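Local coordinates for FBP protein (Leishmania major, PDB 5OEY) that probably hydrolyses fructose 1,6-bisphosphate to fructose 6-phosphate and phosphate, working as a homotetramer that depends on divalent metal ions, at residues C[281-286]-C[313-318]. Residues are numbered along the deposited sequence; the frame is centred on the assembly and turned at random.
Sequences LLYEAA and RLHQRT. With MN (manganese (II) ion), chain O.
The backbone N of L281 donates to Q316 O at 2.9 Å, and an N-H...O angle of 165° makes the bond nearly straight, although the donor stands 32° from the carbonyl plane. It joins the first turn of helix 281-294 to the end of a type I beta turn, R313 to Q316, just ahead of strand 317-323 in the C-terminal domain of this class 1 fructose-1,6-bisphosphatase. From the same turn, H315 ND1 and Y283 OH share a hydrogen bond, modelled very short, so its exact length is doubtful; ND1 lies in the plane of the tyrosine ring, at its edge. The two rings meet rim to rim, planes at 72°, neither over the face of the other. E284, next in sequence, reaches the metal site with its carboxylate: its chain runs extended beyond CG and brings OE2 to 2.2 Å from a manganese ion also bound by D118 and D121, while R280 forms a salt bridge with OE1. Side-chain packing flanks the backbone bond. L281 and Q316 run side by side, CD2 of L281 lying 3.6 Å from the amide NE2 of Q316, whose OE1 accepts from T312 N. Beyond them, in apolar contact, the methyl CG2 of T318 rests 3.6 Å from A285 CB and 4.0 Å from L281 CD1.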
loop_
_atom_site.group_PDB
_atom_site.type_symbol
_atom_site.label_atom_id
_atom_site.label_comp_id
_atom_site.label_asym_id
_atom_site.label_seq_id
_atom_site.Cartn_x
_atom_site.Cartn_y
_atom_site.Cartn_z
ATOM N N LEU C 281 16.721 24.023 20.709
ATOM C CA LEU C 281 15.559 24.799 21.178
ATOM C C LEU C 281 14.495 24.957 20.103
ATOM O O LEU C 281 13.316 24.740 20.393
ATOM C CB LEU C 281 15.975 26.179 21.720
ATOM C CG LEU C 281 14.887 27.133 22.240
ATOM C CD1 LEU C 281 14.237 26.563 23.482
ATOM C CD2 LEU C 281 15.462 28.509 22.560
ATOM N N LEU C 282 14.907 25.341 18.891
ATOM C CA LEU C 282 13.945 25.795 17.851
ATOM C C LEU C 282 13.124 24.660 17.264
ATOM O O LEU C 282 11.924 24.811 17.081
ATOM C CB LEU C 282 14.647 26.525 16.695
ATOM C CG LEU C 282 14.947 28.006 16.787
ATOM C CD1 LEU C 282 13.658 28.800 16.705
ATOM C CD2 LEU C 282 15.662 28.307 18.089
ATOM N N TYR C 283 13.774 23.528 16.997
ATOM C CA TYR C 283 13.133 22.421 16.292
ATOM C C TYR C 283 12.958 21.118 17.062
ATOM O O TYR C 283 12.588 20.101 16.472
ATOM C CB TYR C 283 13.828 22.153 14.957
ATOM C CG TYR C 283 15.322 22.172 14.991
ATOM C CD1 TYR C 283 16.027 21.032 15.398
ATOM C CD2 TYR C 283 16.037 23.292 14.605
ATOM C CE1 TYR C 283 17.407 21.005 15.428
ATOM C CE2 TYR C 283 17.421 23.298 14.630
ATOM C CZ TYR C 283 18.116 22.148 15.039
ATOM O OH TYR C 283 19.521 22.159 15.055
ATOM N N GLU C 284 13.213 21.137 18.365
ATOM C CA GLU C 284 12.965 19.964 19.198
ATOM C C GLU C 284 12.258 20.359 20.471
ATOM O O GLU C 284 11.100 20.039 20.662
ATOM C CB GLU C 284 14.270 19.234 19.518
ATOM C CG GLU C 284 14.913 18.565 18.312
ATOM C CD GLU C 284 16.243 17.861 18.602
ATOM O OE1 GLU C 284 17.032 18.377 19.413
ATOM O OE2 GLU C 284 16.558 16.838 17.954
ATOM N N ALA C 285 12.938 21.120 21.317
ATOM C CA ALA C 285 12.427 21.432 22.639
ATOM C C ALA C 285 11.216 22.353 22.670
ATOM O O ALA C 285 10.274 22.082 23.402
ATOM C CB ALA C 285 13.540 22.017 23.485
ATOM N N ALA C 286 11.238 23.436 21.906
ATOM C CA ALA C 286 10.130 24.393 21.949
ATOM C C ALA C 286 8.822 23.866 21.329
ATOM O O ALA C 286 7.741 24.107 21.870
ATOM C CB ALA C 286 10.534 25.718 21.314
ATOM N N ARG C 313 20.013 32.004 18.505
ATOM C CA ARG C 313 20.702 31.376 17.379
ATOM C C ARG C 313 19.978 30.104 16.944
ATOM O O ARG C 313 19.394 29.409 17.770
ATOM C CB ARG C 313 22.150 31.080 17.830
ATOM C CG ARG C 313 22.877 29.915 17.170
ATOM C CD ARG C 313 24.237 29.695 17.803
ATOM N NE ARG C 313 24.296 28.546 18.714
ATOM C CZ ARG C 313 24.158 28.593 20.045
ATOM N NH1 ARG C 313 23.948 29.743 20.690
ATOM N NH2 ARG C 313 24.227 27.466 20.760
ATOM N N LEU C 314 20.045 29.782 15.652
ATOM C CA LEU C 314 19.245 28.683 15.086
ATOM C C LEU C 314 19.491 27.324 15.728
ATOM O O LEU C 314 18.533 26.660 16.146
ATOM C CB LEU C 314 19.366 28.640 13.560
ATOM C CG LEU C 314 18.889 27.393 12.795
ATOM C CD1 LEU C 314 17.370 27.355 12.797
ATOM C CD2 LEU C 314 19.410 27.241 11.365
ATOM N N HIS C 315 20.754 26.951 15.910
ATOM C CA HIS C 315 21.083 25.679 16.579
ATOM C C HIS C 315 21.413 25.797 18.071
ATOM O O HIS C 315 22.256 25.073 18.595
ATOM C CB HIS C 315 22.203 25.000 15.825
ATOM C CG HIS C 315 21.873 24.784 14.392
ATOM N ND1 HIS C 315 20.967 23.832 13.987
ATOM C CD2 HIS C 315 22.256 25.435 13.273
ATOM C CE1 HIS C 315 20.862 23.855 12.675
ATOM N NE2 HIS C 315 21.631 24.822 12.213
ATOM N N GLN C 316 20.728 26.710 18.748
ATOM C CA GLN C 316 20.804 26.845 20.190
ATOM C C GLN C 316 20.309 25.570 20.860
ATOM O O GLN C 316 19.417 24.923 20.348
ATOM C CB GLN C 316 19.940 28.033 20.621
ATOM C CG GLN C 316 19.944 28.360 22.092
ATOM C CD GLN C 316 18.978 29.484 22.419
ATOM O OE1 GLN C 316 18.532 30.231 21.531
ATOM N NE2 GLN C 316 18.663 29.632 23.707
ATOM N N ARG C 317 20.874 25.256 22.027
ATOM C CA ARG C 317 20.466 24.089 22.808
ATOM C C ARG C 317 19.943 24.411 24.189
ATOM O O ARG C 317 20.158 25.516 24.740
ATOM C CB ARG C 317 21.619 23.138 22.961
ATOM C CG ARG C 317 22.197 22.717 21.633
ATOM C CD ARG C 317 23.187 21.600 21.846
ATOM N NE ARG C 317 24.360 21.486 20.989
ATOM C CZ ARG C 317 24.664 20.436 20.223
ATOM N NH1 ARG C 317 23.804 19.423 19.984
ATOM N NH2 ARG C 317 25.841 20.448 19.627
ATOM N N THR C 318 19.290 23.400 24.762
ATOM C CA THR C 318 18.686 23.509 26.075
ATOM C C THR C 318 18.484 22.117 26.652
ATOM O O THR C 318 18.266 21.166 25.922
ATOM C CB THR C 318 17.345 24.273 26.012
ATOM O OG1 THR C 318 16.752 24.314 27.306
ATOM C CG2 THR C 318 16.379 23.629 25.036
HETATM MN MN MN O . 15.961 15.022 16.964
#